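Long-range contact in uncharacterized conserved protein YiiM (Geobacillus stearothermophilus, PDB 5YHH), which probably acts as a molybdenum-cofactor-dependent MOSC-domain enzyme that confers resistance to hydroxylaminopurine: residues 65-76 with 89-100. Residues are numbered along the deposited sequence; the frame is centred on the assembly and turned at random.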
loop_
_atom_site.group_PDB
_atom_site.type_symbol
_atom_site.label_atom_id
_atom_site.label_comp_id
_atom_site.label_asym_id
_atom_site.label_seq_id
_atom_site.Cartn_x
_atom_site.Cartn_y
_atom_site.Cartn_z
ATOM N N ILE A 65 6.021 4.654 0.203
ATOM C CA ILE A 65 5.365 4.355 1.488
ATOM C C ILE A 65 4.381 3.200 1.265
ATOM O O ILE A 65 3.459 3.308 0.459
ATOM C CB ILE A 65 4.622 5.579 2.047
ATOM C CG1 ILE A 65 5.594 6.768 2.270
ATOM C CG2 ILE A 65 3.916 5.226 3.367
ATOM C CD1 ILE A 65 4.870 8.086 2.388
ATOM N N CYS A 66 4.581 2.098 1.969
ATOM C CA CYS A 66 3.597 1.005 1.992
ATOM C C CYS A 66 2.586 1.193 3.158
ATOM O O CYS A 66 2.992 1.406 4.299
ATOM C CB CYS A 66 4.361 -0.340 2.102
ATOM S SG CYS A 66 3.259 -1.756 2.158
ATOM N N ALA A 67 1.289 1.161 2.858
ATOM C CA ALA A 67 0.209 1.405 3.836
ATOM C C ALA A 67 -0.710 0.209 3.935
ATOM O O ALA A 67 -0.975 -0.468 2.921
ATOM C CB ALA A 67 -0.602 2.634 3.431
ATOM N N TYR A 68 -1.187 -0.069 5.153
ATOM C CA TYR A 68 -2.100 -1.198 5.384
ATOM C C TYR A 68 -3.238 -0.806 6.315
ATOM O O TYR A 68 -2.998 -0.187 7.345
ATOM C CB TYR A 68 -1.367 -2.428 5.938
ATOM C CG TYR A 68 -2.180 -3.653 5.719
ATOM C CD1 TYR A 68 -2.203 -4.275 4.482
ATOM C CD2 TYR A 68 -2.977 -4.155 6.723
ATOM C CE1 TYR A 68 -2.977 -5.375 4.266
ATOM C CE2 TYR A 68 -3.734 -5.267 6.526
ATOM C CZ TYR A 68 -3.746 -5.876 5.300
ATOM O OH TYR A 68 -4.530 -6.979 5.060
ATOM N N PRO A 69 -4.489 -1.128 5.938
ATOM C CA PRO A 69 -5.621 -0.825 6.779
ATOM C C PRO A 69 -5.651 -1.665 8.046
ATOM O O PRO A 69 -5.793 -2.885 7.952
ATOM C CB PRO A 69 -6.818 -1.170 5.886
ATOM C CG PRO A 69 -6.279 -1.038 4.465
ATOM C CD PRO A 69 -4.910 -1.554 4.583
ATOM N N SER A 70 -5.562 -1.029 9.210
ATOM C CA SER A 70 -5.642 -1.759 10.487
ATOM C C SER A 70 -6.950 -2.565 10.620
ATOM O O SER A 70 -7.003 -3.618 11.317
ATOM C CB SER A 70 -5.476 -0.799 11.685
ATOM O OG SER A 70 -6.530 0.175 11.759
ATOM N N GLU A 71 -8.014 -2.093 9.965
ATOM C CA GLU A 71 -9.305 -2.770 10.054
ATOM C C GLU A 71 -9.158 -4.241 9.714
ATOM O O GLU A 71 -9.822 -5.076 10.292
ATOM C CB GLU A 71 -10.367 -2.125 9.146
ATOM C CG GLU A 71 -10.846 -0.727 9.594
ATOM C CD GLU A 71 -9.959 0.411 9.091
ATOM O OE1 GLU A 71 -8.825 0.135 8.621
ATOM O OE2 GLU A 71 -10.376 1.604 9.188
ATOM N N HIS A 72 -8.281 -4.561 8.760
ATOM C CA HIS A 72 -8.154 -5.936 8.295
ATOM C C HIS A 72 -7.530 -6.858 9.328
ATOM O O HIS A 72 -7.710 -8.079 9.259
ATOM C CB HIS A 72 -7.330 -5.983 7.004
ATOM C CG HIS A 72 -7.965 -5.244 5.882
ATOM N ND1 HIS A 72 -9.336 -5.118 5.754
ATOM C CD2 HIS A 72 -7.420 -4.575 4.838
ATOM C CE1 HIS A 72 -9.604 -4.415 4.664
ATOM N NE2 HIS A 72 -8.458 -4.070 4.095
ATOM N N PHE A 73 -6.765 -6.294 10.266
ATOM C CA PHE A 73 -6.182 -7.102 11.346
ATOM C C PHE A 73 -7.237 -7.941 12.090
ATOM O O PHE A 73 -6.939 -9.052 12.529
ATOM C CB PHE A 73 -5.473 -6.233 12.358
ATOM C CG PHE A 73 -4.266 -5.490 11.809
ATOM C CD1 PHE A 73 -3.592 -5.927 10.662
ATOM C CD2 PHE A 73 -3.781 -4.367 12.485
ATOM C CE1 PHE A 73 -2.465 -5.241 10.187
ATOM C CE2 PHE A 73 -2.681 -3.699 12.013
ATOM C CZ PHE A 73 -2.021 -4.141 10.862
ATOM N N VAL A 74 -8.438 -7.392 12.247
ATOM C CA VAL A 74 -9.534 -8.092 12.885
ATOM C C VAL A 74 -9.863 -9.365 12.136
ATOM O O VAL A 74 -9.988 -10.430 12.754
ATOM C CB VAL A 74 -10.788 -7.184 13.042
ATOM C CG1 VAL A 74 -12.007 -7.987 13.570
ATOM C CG2 VAL A 74 -10.494 -6.082 13.989
ATOM N N TYR A 75 -9.993 -9.274 10.813
ATOM C CA TYR A 75 -10.226 -10.424 9.997
ATOM C C TYR A 75 -9.085 -11.438 10.117
ATOM O O TYR A 75 -9.347 -12.631 10.280
ATOM C CB TYR A 75 -10.424 -10.023 8.538
ATOM C CG TYR A 75 -10.448 -11.204 7.583
ATOM C CD1 TYR A 75 -11.622 -11.896 7.355
ATOM C CD2 TYR A 75 -9.309 -11.586 6.871
ATOM C CE1 TYR A 75 -11.670 -12.950 6.494
ATOM C CE2 TYR A 75 -9.342 -12.665 6.020
ATOM C CZ TYR A 75 -10.533 -13.325 5.818
ATOM O OH TYR A 75 -10.603 -14.395 4.975
ATOM N N TRP A 76 -7.830 -10.991 10.060
ATOM C CA TRP A 76 -6.700 -11.931 10.119
ATOM C C TRP A 76 -6.636 -12.649 11.486
ATOM O O TRP A 76 -6.296 -13.839 11.543
ATOM C CB TRP A 76 -5.374 -11.236 9.821
ATOM C CG TRP A 76 -5.338 -10.659 8.420
ATOM C CD1 TRP A 76 -5.200 -9.353 8.074
ATOM C CD2 TRP A 76 -5.505 -11.382 7.202
ATOM N NE1 TRP A 76 -5.253 -9.215 6.716
ATOM C CE2 TRP A 76 -5.448 -10.445 6.158
ATOM C CE3 TRP A 76 -5.692 -12.728 6.887
ATOM C CZ2 TRP A 76 -5.568 -10.806 4.833
ATOM C CZ3 TRP A 76 -5.803 -13.089 5.553
ATOM C CH2 TRP A 76 -5.732 -12.115 4.545
ATOM N N PHE A 89 2.006 -6.395 8.536
ATOM C CA PHE A 89 2.128 -6.573 7.064
ATOM C C PHE A 89 3.315 -5.888 6.439
ATOM O O PHE A 89 3.426 -5.772 5.203
ATOM C CB PHE A 89 0.808 -6.246 6.344
ATOM C CG PHE A 89 -0.228 -7.344 6.535
ATOM C CD1 PHE A 89 -0.599 -7.741 7.793
ATOM C CD2 PHE A 89 -0.755 -8.023 5.456
ATOM C CE1 PHE A 89 -1.480 -8.824 7.962
ATOM C CE2 PHE A 89 -1.654 -9.078 5.648
ATOM C CZ PHE A 89 -1.997 -9.461 6.881
ATOM N N GLY A 90 4.267 -5.537 7.297
ATOM C CA GLY A 90 5.481 -4.871 6.879
ATOM C C GLY A 90 5.207 -3.451 6.455
ATOM O O GLY A 90 6.033 -2.854 5.800
ATOM N N GLU A 91 4.065 -2.883 6.848
ATOM C CA GLU A 91 3.687 -1.557 6.348
ATOM C C GLU A 91 4.456 -0.425 7.056
ATOM O O GLU A 91 4.721 -0.505 8.243
ATOM C CB GLU A 91 2.164 -1.352 6.428
ATOM C CG GLU A 91 1.556 -1.193 7.849
ATOM C CD GLU A 91 1.439 -2.407 8.685
ATOM O OE1 GLU A 91 1.919 -3.509 8.285
ATOM O OE2 GLU A 91 0.790 -2.270 9.777
ATOM N N ASN A 92 4.842 0.614 6.323
ATOM C CA ASN A 92 5.355 1.850 6.948
ATOM C C ASN A 92 4.290 2.538 7.773
ATOM O O ASN A 92 4.562 3.031 8.891
ATOM C CB ASN A 92 5.858 2.834 5.879
ATOM C CG ASN A 92 6.898 2.244 4.981
ATOM O OD1 ASN A 92 6.598 1.701 3.898
ATOM N ND2 ASN A 92 8.140 2.291 5.435
ATOM N N TRP A 93 3.068 2.576 7.231
ATOM C CA TRP A 93 1.947 3.311 7.813
ATOM C C TRP A 93 0.776 2.340 8.010
ATOM O O TRP A 93 0.266 1.767 7.046
ATOM C CB TRP A 93 1.478 4.407 6.860
ATOM C CG TRP A 93 2.367 5.595 6.690
ATOM C CD1 TRP A 93 3.637 5.769 7.163
ATOM C CD2 TRP A 93 2.066 6.748 5.902
ATOM N NE1 TRP A 93 4.138 6.990 6.728
ATOM C CE2 TRP A 93 3.178 7.610 5.971
ATOM C CE3 TRP A 93 0.943 7.145 5.174
ATOM C CZ2 TRP A 93 3.204 8.853 5.317
ATOM C CZ3 TRP A 93 0.954 8.349 4.540
ATOM C CH2 TRP A 93 2.086 9.206 4.612
ATOM N N THR A 94 0.403 2.142 9.270
ATOM C CA THR A 94 -0.805 1.447 9.620
ATOM C C THR A 94 -1.905 2.479 9.645
ATOM O O THR A 94 -1.835 3.467 10.373
ATOM C CB THR A 94 -0.693 0.795 10.996
ATOM O OG1 THR A 94 0.474 -0.021 11.021
ATOM C CG2 THR A 94 -1.948 -0.048 11.257
ATOM N N LEU A 95 -2.940 2.245 8.849
ATOM C CA LEU A 95 -3.967 3.241 8.667
ATOM C C LEU A 95 -5.219 2.905 9.429
ATOM O O LEU A 95 -5.461 1.752 9.813
ATOM C CB LEU A 95 -4.292 3.361 7.186
ATOM C CG LEU A 95 -3.195 3.808 6.218
ATOM C CD1 LEU A 95 -3.806 4.142 4.824
ATOM C CD2 LEU A 95 -2.399 4.982 6.761
ATOM N N LEU A 96 -6.003 3.944 9.685
ATOM C CA LEU A 96 -7.374 3.798 10.183
ATOM C C LEU A 96 -8.307 4.655 9.309
ATOM O O LEU A 96 -7.964 5.790 8.945
ATOM C CB LEU A 96 -7.447 4.221 11.653
ATOM C CG LEU A 96 -8.793 4.080 12.322
ATOM C CD1 LEU A 96 -9.109 2.563 12.578
ATOM C CD2 LEU A 96 -8.785 4.891 13.643
ATOM N N GLY A 97 -9.470 4.107 8.955
ATOM C CA GLY A 97 -10.470 4.819 8.163
ATOM C C GLY A 97 -10.292 4.848 6.657
ATOM O O GLY A 97 -11.023 5.559 5.969
ATOM N N LEU A 98 -9.305 4.125 6.125
ATOM C CA LEU A 98 -9.045 4.106 4.677
ATOM C C LEU A 98 -8.802 2.673 4.238
ATOM O O LEU A 98 -7.728 2.114 4.511
ATOM C CB LEU A 98 -7.834 4.972 4.326
ATOM C CG LEU A 98 -7.993 6.502 4.506
ATOM C CD1 LEU A 98 -6.690 7.160 4.886
ATOM C CD2 LEU A 98 -8.554 7.173 3.248
ATOM N N THR A 99 -9.817 2.075 3.615
ATOM C CA THR A 99 -9.710 0.735 3.050
ATOM C C THR A 99 -9.629 0.786 1.504
ATOM O O THR A 99 -9.819 1.846 0.883
ATOM C CB THR A 99 -10.904 -0.141 3.442
ATOM O OG1 THR A 99 -12.066 0.410 2.833
ATOM C CG2 THR A 99 -11.084 -0.233 4.962
ATOM N N GLU A 100 -9.367 -0.365 0.892
ATOM C CA GLU A 100 -9.161 -0.472 -0.562
ATOM C C GLU A 100 -10.409 -0.072 -1.373
ATOM O O GLU A 100 -10.302 0.299 -2.533
ATOM C CB GLU A 100 -8.736 -1.899 -0.936
ATOM C CG GLU A 100 -7.388 -2.340 -0.338
ATOM C CD GLU A 100 -7.505 -2.878 1.109
ATOM O OE1 GLU A 100 -8.617 -2.787 1.713
ATOM O OE2 GLU A 100 -6.481 -3.365 1.653
HETATM O O HOH W 1 -7.391 2.230 7.289
#
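Tyr68 and Phe89 form an offset stack, centroids 4.3 Å apart and planes at 16°, with Phe89 CG lying over the centre of the tyrosine ring. CD of Pro69 lies over the opposite face of Tyr68, toward its rim. Trp76 closes the aromatic cluster: Phe89 CZ sits 3.3 Å from Trp76 NE1, above one face of the indole near its rim, while NE1 itself points in the indole plane to Tyr68 OH, 2.9 Å away. That hydroxyl is also bonded to Lys146 O, so two hydrogen bonds hold it. Phe73 turns its ring edge to Phe89 CD1 and to OE2 of Glu91. The Glu91 carboxylate is itself held by Phe89 N and Thr94 OG1; CG set between backbone N and carbonyl carbon (chi1 70°) and a bend at chi2 fold it back toward both.

At the far end, CG2 of Ile65, anti to the backbone N, rests over the five-membered ring of Trp93, 3.5 Å from its centroid, and CD1 reaches the six-membered ring at CZ2. Asn92 OD1 takes the N-H of Cys66 at 2.8 Å. Just past the end of strand 65-69, Ser70 gives both its N-H and its OG to Leu95 O, within strand 93-96. OE2 of Glu71 receives Gly97 N at 2.7 Å through its syn lone pair, and a water links OE1 to Leu98 N. His72 NE2 meets OE1 of Glu100 at 2.7 Å, imidazole and carboxylate nearly coplanar; the other oxygen of Glu100 is bonded to Gly148 N.

Strands 65-69 and 93-96 are parallel neighbours in the mixed sheet of the MOSC domain, joined by helix 71-80 in a beta-alpha-beta unit. Strand 149-153 flanks 65-69, strand 8-19 flanks 93-96, and helix 137-144 packs against Trp76 and Phe89.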